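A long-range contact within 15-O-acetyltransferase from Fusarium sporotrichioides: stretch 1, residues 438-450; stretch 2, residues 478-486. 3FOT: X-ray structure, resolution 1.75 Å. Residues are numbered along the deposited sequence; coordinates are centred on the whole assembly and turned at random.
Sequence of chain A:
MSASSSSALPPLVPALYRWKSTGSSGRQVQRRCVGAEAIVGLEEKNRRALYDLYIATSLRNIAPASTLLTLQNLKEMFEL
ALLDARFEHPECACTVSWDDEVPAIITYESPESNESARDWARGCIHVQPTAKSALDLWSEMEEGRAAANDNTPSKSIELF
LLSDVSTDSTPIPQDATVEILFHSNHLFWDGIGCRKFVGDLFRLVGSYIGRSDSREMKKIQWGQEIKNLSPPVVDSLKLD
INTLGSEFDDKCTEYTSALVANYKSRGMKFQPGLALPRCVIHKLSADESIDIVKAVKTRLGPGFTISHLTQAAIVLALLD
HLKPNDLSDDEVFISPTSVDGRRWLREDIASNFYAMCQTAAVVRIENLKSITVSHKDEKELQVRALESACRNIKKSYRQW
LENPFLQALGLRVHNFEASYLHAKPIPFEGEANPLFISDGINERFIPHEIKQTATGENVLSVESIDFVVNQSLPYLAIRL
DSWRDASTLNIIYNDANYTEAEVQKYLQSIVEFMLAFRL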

# COMPACT_ATOMS: atom_id res chain seq x y z
N SER A 438 6.03 -5.10 3.98
CA SER A 438 5.25 -5.20 5.20
C SER A 438 4.24 -4.04 5.29
O SER A 438 4.61 -2.86 5.27
CB SER A 438 6.16 -5.20 6.42
OG SER A 438 5.39 -5.34 7.60
N ASP A 439 2.96 -4.40 5.39
CA ASP A 439 1.87 -3.41 5.56
C ASP A 439 1.52 -3.17 7.04
O ASP A 439 0.82 -2.20 7.37
CB ASP A 439 0.63 -3.87 4.80
CG ASP A 439 0.78 -3.77 3.29
OD1 ASP A 439 1.39 -2.80 2.80
OD2 ASP A 439 0.26 -4.67 2.58
N GLY A 440 1.98 -4.06 7.92
CA GLY A 440 1.83 -3.90 9.37
C GLY A 440 0.43 -4.17 9.87
O GLY A 440 -0.36 -4.81 9.19
N ILE A 441 0.12 -3.61 11.03
CA ILE A 441 -1.13 -3.89 11.75
C ILE A 441 -2.21 -2.88 11.37
O ILE A 441 -2.07 -1.69 11.61
CB ILE A 441 -0.85 -3.86 13.26
CG1 ILE A 441 0.17 -4.96 13.60
CG2 ILE A 441 -2.15 -3.98 14.07
CD1 ILE A 441 0.68 -4.93 15.02
N ASN A 442 -3.30 -3.38 10.79
CA ASN A 442 -4.32 -2.51 10.21
C ASN A 442 -5.10 -1.72 11.26
O ASN A 442 -5.73 -0.73 10.93
CB ASN A 442 -5.25 -3.31 9.29
CG ASN A 442 -4.66 -3.55 7.92
OD1 ASN A 442 -4.65 -4.69 7.40
ND2 ASN A 442 -4.21 -2.49 7.31
N GLU A 443 -5.04 -2.15 12.53
CA GLU A 443 -5.71 -1.42 13.62
C GLU A 443 -5.12 -0.02 13.85
O GLU A 443 -5.78 0.85 14.45
CB GLU A 443 -5.66 -2.24 14.92
CG GLU A 443 -6.79 -3.29 15.00
CD GLU A 443 -6.43 -4.65 14.38
OE1 GLU A 443 -5.36 -4.78 13.72
OE2 GLU A 443 -7.21 -5.60 14.60
N ARG A 444 -3.88 0.17 13.40
CA ARG A 444 -3.26 1.48 13.45
C ARG A 444 -4.09 2.51 12.70
O ARG A 444 -4.06 3.67 13.03
CB ARG A 444 -1.83 1.44 12.87
CG ARG A 444 -0.87 0.55 13.63
CD ARG A 444 0.55 0.74 13.07
NE ARG A 444 0.68 0.08 11.77
CZ ARG A 444 1.59 0.36 10.85
NH1 ARG A 444 2.48 1.34 11.02
NH2 ARG A 444 1.58 -0.32 9.71
N PHE A 445 -4.82 2.06 11.67
CA PHE A 445 -5.42 2.98 10.72
C PHE A 445 -6.93 2.89 10.55
O PHE A 445 -7.56 3.88 10.19
CB PHE A 445 -4.79 2.75 9.35
CG PHE A 445 -3.29 2.69 9.39
CD1 PHE A 445 -2.57 3.72 9.95
CD2 PHE A 445 -2.63 1.58 8.88
CE1 PHE A 445 -1.17 3.68 9.99
CE2 PHE A 445 -1.22 1.51 8.93
CZ PHE A 445 -0.51 2.58 9.48
N ILE A 446 -7.50 1.70 10.75
CA ILE A 446 -8.91 1.43 10.39
C ILE A 446 -9.61 0.88 11.63
O ILE A 446 -9.07 -0.01 12.28
CB ILE A 446 -8.99 0.43 9.21
CG1 ILE A 446 -8.34 1.07 7.97
CG2 ILE A 446 -10.44 -0.01 8.92
CD1 ILE A 446 -8.08 0.08 6.84
N PRO A 447 -10.82 1.38 11.94
CA PRO A 447 -11.49 0.87 13.12
C PRO A 447 -12.14 -0.51 12.94
O PRO A 447 -12.48 -0.91 11.83
CB PRO A 447 -12.58 1.91 13.39
CG PRO A 447 -12.90 2.49 12.04
CD PRO A 447 -11.60 2.42 11.24
N HIS A 448 -12.33 -1.23 14.05
CA HIS A 448 -13.03 -2.52 13.97
C HIS A 448 -14.51 -2.39 13.59
O HIS A 448 -15.11 -3.36 13.05
CB HIS A 448 -12.98 -3.23 15.30
CG HIS A 448 -11.68 -3.93 15.57
ND1 HIS A 448 -11.42 -4.55 16.77
CD2 HIS A 448 -10.57 -4.10 14.80
CE1 HIS A 448 -10.22 -5.11 16.72
NE2 HIS A 448 -9.68 -4.83 15.54
N GLU A 449 -15.12 -1.25 13.89
CA GLU A 449 -16.53 -1.04 13.57
C GLU A 449 -16.80 0.34 13.03
O GLU A 449 -16.06 1.31 13.33
CB GLU A 449 -17.45 -1.27 14.80
CG GLU A 449 -17.30 -2.60 15.53
CD GLU A 449 -16.27 -2.57 16.65
OE1 GLU A 449 -15.82 -1.49 17.07
OE2 GLU A 449 -15.93 -3.67 17.13
N ILE A 450 -17.85 0.43 12.21
CA ILE A 450 -18.47 1.68 11.87
C ILE A 450 -19.64 1.80 12.86
O ILE A 450 -20.46 0.88 12.97
CB ILE A 450 -19.00 1.68 10.42
CG1 ILE A 450 -17.83 1.61 9.44
CG2 ILE A 450 -19.80 2.96 10.14
CD1 ILE A 450 -18.19 1.27 7.99
N ILE A 478 5.25 -9.80 -2.20
CA ILE A 478 4.67 -10.50 -1.07
C ILE A 478 4.40 -9.51 0.03
O ILE A 478 5.32 -8.83 0.50
CB ILE A 478 5.61 -11.64 -0.58
CG1 ILE A 478 5.89 -12.61 -1.74
CG2 ILE A 478 4.95 -12.39 0.57
CD1 ILE A 478 7.13 -13.43 -1.56
N ARG A 479 3.13 -9.39 0.41
CA ARG A 479 2.73 -8.39 1.40
C ARG A 479 2.27 -9.09 2.68
O ARG A 479 1.61 -10.13 2.61
CB ARG A 479 1.59 -7.53 0.86
CG ARG A 479 1.77 -7.02 -0.60
CD ARG A 479 0.71 -5.96 -0.90
NE ARG A 479 0.99 -4.70 -0.21
CZ ARG A 479 1.77 -3.73 -0.67
NH1 ARG A 479 1.95 -2.64 0.06
NH2 ARG A 479 2.37 -3.84 -1.85
N LEU A 480 2.59 -8.52 3.83
CA LEU A 480 2.09 -9.04 5.11
C LEU A 480 1.32 -7.95 5.83
O LEU A 480 1.82 -6.84 5.99
CB LEU A 480 3.26 -9.48 6.01
CG LEU A 480 2.88 -10.03 7.40
CD1 LEU A 480 2.27 -11.41 7.30
CD2 LEU A 480 4.07 -10.01 8.37
N ASP A 481 0.11 -8.26 6.28
CA ASP A 481 -0.45 -7.37 7.30
C ASP A 481 -1.21 -8.14 8.35
O ASP A 481 -1.14 -9.37 8.39
CB ASP A 481 -1.23 -6.18 6.71
CG ASP A 481 -2.34 -6.59 5.83
OD1 ASP A 481 -2.73 -7.78 5.86
OD2 ASP A 481 -2.84 -5.67 5.11
N SER A 482 -1.93 -7.42 9.20
CA SER A 482 -2.61 -8.03 10.31
C SER A 482 -3.92 -7.34 10.56
O SER A 482 -4.01 -6.12 10.43
CB SER A 482 -1.76 -7.91 11.57
OG SER A 482 -2.41 -8.58 12.64
N TRP A 483 -4.93 -8.12 10.92
CA TRP A 483 -6.21 -7.55 11.37
C TRP A 483 -6.84 -8.48 12.37
O TRP A 483 -6.87 -9.68 12.13
CB TRP A 483 -7.10 -7.41 10.17
CG TRP A 483 -8.45 -6.81 10.38
CD1 TRP A 483 -9.65 -7.41 10.16
CD2 TRP A 483 -8.73 -5.47 10.80
NE1 TRP A 483 -10.68 -6.52 10.44
CE2 TRP A 483 -10.14 -5.33 10.84
CE3 TRP A 483 -7.93 -4.38 11.17
CZ2 TRP A 483 -10.77 -4.14 11.21
CZ3 TRP A 483 -8.56 -3.19 11.55
CH2 TRP A 483 -9.97 -3.08 11.55
N ARG A 484 -7.32 -7.93 13.50
CA ARG A 484 -7.99 -8.77 14.54
C ARG A 484 -7.08 -9.95 14.94
O ARG A 484 -7.55 -11.10 15.12
CB ARG A 484 -9.34 -9.27 14.07
CG ARG A 484 -10.34 -8.12 13.86
CD ARG A 484 -11.61 -8.66 13.29
NE ARG A 484 -12.60 -7.60 13.11
CZ ARG A 484 -13.43 -7.16 14.08
NH1 ARG A 484 -14.30 -6.20 13.80
NH2 ARG A 484 -13.42 -7.71 15.30
N ASP A 485 -5.80 -9.61 15.08
CA ASP A 485 -4.72 -10.54 15.51
C ASP A 485 -4.42 -11.67 14.54
O ASP A 485 -3.72 -12.63 14.91
CB ASP A 485 -5.00 -11.14 16.89
CG ASP A 485 -4.78 -10.17 18.01
OD1 ASP A 485 -3.83 -9.36 17.96
OD2 ASP A 485 -5.56 -10.25 18.97
N ALA A 486 -4.94 -11.59 13.32
CA ALA A 486 -4.64 -12.59 12.31
C ALA A 486 -3.78 -11.98 11.22
O ALA A 486 -4.14 -10.93 10.68
CB ALA A 486 -5.94 -13.14 11.71
O HOH W 1 -4.18 -7.17 14.25

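Residues 438-441 and 478-483 pair as parallel strands, their axes 11° apart and 4.6 Å at closest approach. The bridges are Ser438 with Leu480, Gly440 with Asp481, and Ile441 with Ser482. The register slips by one between the first two, which makes a beta bulge.

At the bulge, Leu480 O serves two donors. It accepts two backbone amides in succession. Asp439 N donates to Leu480 O at 2.8 Å, with good geometry. Gly440 N also donates to Leu480 O, at 3.4 Å, but this bond is weak. Gly440 has a phi of 75°, which by itself favours glycine. A CB modelled there would also lie 2.3 Å from Arg444 NH2.

Past the bulge the ladder continues. Ser482 N donates to Gly440 O at 3.0 Å, a weak bond because the angle at the hydrogen is only 129°. Asn442 N then donates to Ser482 O at 2.9 Å and 166°, nearly straight.

At the bulge the side chain of Asp439 turns toward the other strand. Its carboxylate meets the guanidinium of Arg479 in a two-pronged salt bridge. Arg479 NH1 donates to Asp439 OD1 at 2.8 Å, and Arg479 NE donates to Asp439 OD2 at 2.9 Å. Both carboxylate oxygens therefore have a donor, and the acid lies at the edge of the guanidinium, near its plane. Arg479 NH2 is bonded elsewhere in the structure. Asp439 OD2 also lies 4.1 Å from Asp481 OD2, a close pair of like charges.

Glu443 links the 3-10 segment to the turn after the second strand. The turn, from Trp483 to Ala486, is type I'. It is closed by Ala486 N to Trp483 O at 3.0 Å, and Trp483 N donates to Ala486 O at 2.9 Å. Arg484 N points instead to the carboxylate and donates to Glu443 OE2 at 2.6 Å. The same oxygen accepts from His448 NE2, 2.8 Å from Glu443 OE2 and almost linear at 176°. The other oxygen is served by water 1, which donates to Glu443 OE1 at 2.7 Å. That water also accepts from Asp485 N, 3.0 Å from its O, and its O lies 2.8 Å from Ser482 OG in a further hydrogen bond. Two backbone amides of the turn are thus satisfied by Glu443, one directly and one through water.

Trp483 has the largest area covered by the opposite stretch. Its indole NE1 is bonded elsewhere in the structure. Ile446 CG2 packs 4.1 Å from Trp483 CH2. The edge of His448 points at the face of the Trp483 six-membered ring, with centroids 4.9 Å apart and planes at 85°.

The imidazole held by Glu443 also carries Arg484. The guanidinium of Arg484 stacks on His448, with centres 4.2 Å apart and planes at 20°. Arg484 CG lies over the imidazole face, 4.2 Å from the centroid of the His448 ring. Arg484 NE and NH1 have hydrogen-bond partners elsewhere in the structure.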